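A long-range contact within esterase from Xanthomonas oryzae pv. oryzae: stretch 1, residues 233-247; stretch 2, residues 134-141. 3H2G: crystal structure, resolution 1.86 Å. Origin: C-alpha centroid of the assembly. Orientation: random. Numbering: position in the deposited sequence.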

# COMPACT_ATOMS: atom_id res chain seq x y z
N LEU A 233 -7.97 9.51 -11.92
CA LEU A 233 -6.69 9.74 -11.26
C LEU A 233 -5.91 8.44 -11.07
O LEU A 233 -4.74 8.35 -11.45
CB LEU A 233 -6.92 10.41 -9.89
CG LEU A 233 -7.52 11.82 -9.90
CD1 LEU A 233 -7.89 12.24 -8.48
CD2 LEU A 233 -6.52 12.80 -10.51
N LEU A 234 -6.55 7.44 -10.47
CA LEU A 234 -5.89 6.16 -10.23
C LEU A 234 -5.56 5.43 -11.53
O LEU A 234 -4.50 4.82 -11.66
CB LEU A 234 -6.78 5.28 -9.34
CG LEU A 234 -7.09 5.88 -7.96
CD1 LEU A 234 -8.07 4.99 -7.21
CD2 LEU A 234 -5.79 6.03 -7.18
N GLY A 235 -6.47 5.50 -12.50
CA GLY A 235 -6.24 4.85 -13.77
C GLY A 235 -5.07 5.50 -14.50
O GLY A 235 -4.25 4.81 -15.10
N SER A 236 -5.00 6.83 -14.45
CA SER A 236 -3.91 7.55 -15.10
C SER A 236 -2.57 7.22 -14.45
O SER A 236 -1.57 7.01 -15.13
CB SER A 236 -4.17 9.06 -15.05
OG SER A 236 -5.32 9.39 -15.82
N TYR A 237 -2.55 7.16 -13.12
CA TYR A 237 -1.31 6.82 -12.41
C TYR A 237 -0.84 5.44 -12.87
O TYR A 237 0.33 5.23 -13.18
CB TYR A 237 -1.57 6.82 -10.89
CG TYR A 237 -0.34 7.03 -10.02
CD1 TYR A 237 -0.47 7.44 -8.70
CD2 TYR A 237 0.95 6.87 -10.53
CE1 TYR A 237 0.64 7.69 -7.89
CE2 TYR A 237 2.08 7.12 -9.74
CZ TYR A 237 1.91 7.53 -8.42
OH TYR A 237 3.00 7.80 -7.62
N ALA A 238 -1.78 4.49 -12.94
CA ALA A 238 -1.47 3.13 -13.36
C ALA A 238 -0.90 3.04 -14.77
O ALA A 238 0.09 2.35 -15.00
CB ALA A 238 -2.72 2.26 -13.26
N ILE A 239 -1.53 3.74 -15.71
CA ILE A 239 -1.07 3.72 -17.11
C ILE A 239 0.33 4.32 -17.26
O ILE A 239 1.21 3.72 -17.87
CB ILE A 239 -2.07 4.49 -18.01
CG1 ILE A 239 -3.40 3.73 -18.05
CG2 ILE A 239 -1.48 4.65 -19.42
CD1 ILE A 239 -4.53 4.50 -18.73
N VAL A 240 0.52 5.51 -16.70
CA VAL A 240 1.81 6.19 -16.78
C VAL A 240 2.91 5.37 -16.11
O VAL A 240 4.01 5.22 -16.65
CB VAL A 240 1.72 7.59 -16.11
CG1 VAL A 240 3.10 8.20 -15.96
CG2 VAL A 240 0.84 8.51 -16.95
N ALA A 241 2.62 4.81 -14.94
CA ALA A 241 3.59 4.00 -14.21
C ALA A 241 3.93 2.71 -14.95
O ALA A 241 5.10 2.34 -15.05
CB ALA A 241 3.08 3.68 -12.81
N MET A 242 2.92 2.03 -15.48
CA MET A 242 3.18 0.78 -16.20
C MET A 242 4.00 1.04 -17.45
O MET A 242 4.80 0.19 -17.86
CB MET A 242 1.86 0.08 -16.55
CG MET A 242 1.15 -0.53 -15.35
SD MET A 242 2.16 -1.76 -14.48
CE MET A 242 1.20 -2.00 -12.98
N GLN A 243 3.82 2.21 -18.07
CA GLN A 243 4.60 2.55 -19.25
C GLN A 243 6.06 2.76 -18.83
O GLN A 243 6.98 2.31 -19.52
CB GLN A 243 4.06 3.83 -19.91
CG GLN A 243 4.96 4.43 -20.98
CD GLN A 243 5.37 3.43 -22.05
OE1 GLN A 243 4.56 2.63 -22.50
NE2 GLN A 243 6.64 3.47 -22.46
N HIS A 244 6.28 3.42 -17.70
CA HIS A 244 7.64 3.65 -17.21
C HIS A 244 8.32 2.32 -16.89
O HIS A 244 9.47 2.07 -17.26
CB HIS A 244 7.64 4.50 -15.94
CG HIS A 244 7.31 5.94 -16.15
ND1 HIS A 244 7.97 6.74 -17.06
CD2 HIS A 244 6.42 6.75 -15.52
CE1 HIS A 244 7.51 7.97 -16.98
NE2 HIS A 244 6.57 8.00 -16.06
N THR A 245 7.58 1.47 -16.18
CA THR A 245 8.09 0.17 -15.75
C THR A 245 8.34 -0.82 -16.88
O THR A 245 9.42 -1.39 -16.98
CB THR A 245 7.13 -0.48 -14.74
OG1 THR A 245 6.92 0.41 -13.63
CG2 THR A 245 7.69 -1.80 -14.22
N TYR A 246 7.34 -1.02 -17.74
CA TYR A 246 7.45 -1.98 -18.83
C TYR A 246 7.79 -1.42 -20.20
O TYR A 246 8.19 -2.17 -21.09
CB TYR A 246 6.17 -2.81 -18.93
CG TYR A 246 5.90 -3.64 -17.70
CD1 TYR A 246 5.00 -3.20 -16.72
CD2 TYR A 246 6.56 -4.85 -17.48
CE1 TYR A 246 4.77 -3.94 -15.57
CE2 TYR A 246 6.34 -5.60 -16.33
CZ TYR A 246 5.45 -5.14 -15.38
OH TYR A 246 5.22 -5.88 -14.23
N LYS A 247 7.62 -0.11 -20.37
CA LYS A 247 7.92 0.55 -21.64
C LYS A 247 7.33 -0.19 -22.83
O LYS A 247 8.00 -0.38 -23.85
CB LYS A 247 9.44 0.67 -21.80
CG LYS A 247 10.09 1.55 -20.74
CD LYS A 247 11.59 1.62 -20.90
CE LYS A 247 12.18 2.74 -20.05
NZ LYS A 247 11.78 2.64 -18.62
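Stretch 2 134-141: AYHPYLHS

Two tyrosines of an irregular segment, Tyr 135 and Tyr 138, each lie in an offset stack on an aromatic ring of one helix, at points seven residues apart. Tyr 138 packs on Tyr 237 with centroids 4.3 Å apart and planes at 18°, its CD2 3.7 Å from Tyr 237 CG; Tyr 135 packs on His 244 with centroids 4.8 Å apart and planes at 25°. In the second pair each CB also covers the partner's ring: His 244 CB is 3.4 Å from the Tyr 135 centroid, and Tyr 135 CB 4.0 Å from the His 244 centroid.

Stretch 2 forms neither helix nor strand where it meets helix 233-246. Tyr 135 and His 136 are extended; a type II turn then runs from Pro 137 to His 140, with Leu 139 at positive phi and His 140 N bonded to Pro 137 O at 3.2 Å. His 140 is the N-cap residue of the next helix. From Tyr 135 to Tyr 138 the chain runs against the helix direction, and the turn then brings His 140 back to Thr 245.

The backbones come closest where the helix carries a small residue: Ala 241 CA is 5.3 Å from Pro 137 CA, and Ala 241 CB lies 3.5 Å from both His 136 O and Tyr 138 CB. Toward the helix start, Tyr 138 OH reaches Leu 234 CD2 at 3.4 Å. Met 242 points away at CB, yet its chain bends back, placing CE 3.5 Å from Tyr 138 O. Thr 245 CG2 sits over the His 140 ring, 3.8 Å from its centroid, while Tyr 246 OH approaches the ring edge, 3.3 Å from His 140 CD2.

Polar links are few: His 136 ND1 donates a weak hydrogen bond to Tyr 237 OH (3.3 Å, 134°), and one water bridges Tyr 138 O (2.8 Å) and Thr 245 OG1 (3.0 Å).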

# COMPACT_ATOMS: atom_id res chain seq x y z
N ALA A 134 13.54 7.81 -10.78
CA ALA A 134 12.89 8.80 -11.64
C ALA A 134 11.36 8.77 -11.70
O ALA A 134 10.74 9.74 -12.11
CB ALA A 134 13.46 8.70 -13.06
N TYR A 135 10.76 7.65 -11.31
CA TYR A 135 9.30 7.53 -11.32
C TYR A 135 8.90 6.54 -10.24
O TYR A 135 9.76 5.90 -9.64
CB TYR A 135 8.80 7.02 -12.68
CG TYR A 135 9.29 5.63 -13.04
CD1 TYR A 135 10.55 5.45 -13.63
CD2 TYR A 135 8.52 4.50 -12.76
CE1 TYR A 135 11.02 4.17 -13.94
CE2 TYR A 135 8.99 3.22 -13.06
CZ TYR A 135 10.23 3.06 -13.65
OH TYR A 135 10.70 1.79 -13.92
N HIS A 136 7.60 6.43 -9.98
CA HIS A 136 7.14 5.45 -9.00
C HIS A 136 6.45 4.30 -9.71
O HIS A 136 5.48 4.52 -10.44
CB HIS A 136 6.16 6.05 -7.99
CG HIS A 136 5.55 5.02 -7.09
ND1 HIS A 136 4.19 4.81 -7.02
CD2 HIS A 136 6.12 4.08 -6.31
CE1 HIS A 136 3.95 3.77 -6.23
NE2 HIS A 136 5.10 3.31 -5.78
N PRO A 137 6.95 3.07 -9.52
CA PRO A 137 6.35 1.89 -10.16
C PRO A 137 5.05 1.54 -9.43
O PRO A 137 4.99 0.58 -8.67
CB PRO A 137 7.42 0.81 -9.98
CG PRO A 137 8.70 1.59 -9.80
CD PRO A 137 8.26 2.73 -8.93
N TYR A 138 4.02 2.35 -9.67
CA TYR A 138 2.72 2.16 -9.05
C TYR A 138 2.14 0.77 -9.36
O TYR A 138 2.09 0.35 -10.51
CB TYR A 138 1.78 3.26 -9.55
CG TYR A 138 0.40 3.30 -8.93
CD1 TYR A 138 0.23 3.31 -7.54
CD2 TYR A 138 -0.74 3.37 -9.73
CE1 TYR A 138 -1.04 3.39 -6.97
CE2 TYR A 138 -2.02 3.45 -9.16
CZ TYR A 138 -2.16 3.46 -7.79
OH TYR A 138 -3.41 3.54 -7.23
N LEU A 139 1.72 0.07 -8.31
CA LEU A 139 1.13 -1.26 -8.43
C LEU A 139 2.02 -2.33 -9.07
O LEU A 139 1.52 -3.28 -9.68
CB LEU A 139 -0.21 -1.16 -9.18
CG LEU A 139 -1.26 -0.32 -8.44
CD1 LEU A 139 -2.47 -0.09 -9.34
CD2 LEU A 139 -1.66 -1.02 -7.15
N HIS A 140 3.33 -2.15 -8.93
CA HIS A 140 4.30 -3.09 -9.47
C HIS A 140 4.73 -4.01 -8.33
O HIS A 140 5.55 -3.64 -7.49
CB HIS A 140 5.52 -2.35 -10.03
CG HIS A 140 6.55 -3.24 -10.65
ND1 HIS A 140 7.86 -3.26 -10.23
CD2 HIS A 140 6.46 -4.13 -11.66
CE1 HIS A 140 8.54 -4.13 -10.96
NE2 HIS A 140 7.71 -4.67 -11.83
N SER A 141 4.16 -5.22 -8.30
CA SER A 141 4.44 -6.19 -7.25
C SER A 141 5.90 -6.38 -6.87
O SER A 141 6.25 -6.33 -5.69
CB SER A 141 3.84 -7.55 -7.64
OG SER A 141 2.46 -7.43 -7.92
O HOH W 1 4.12 0.18 -12.46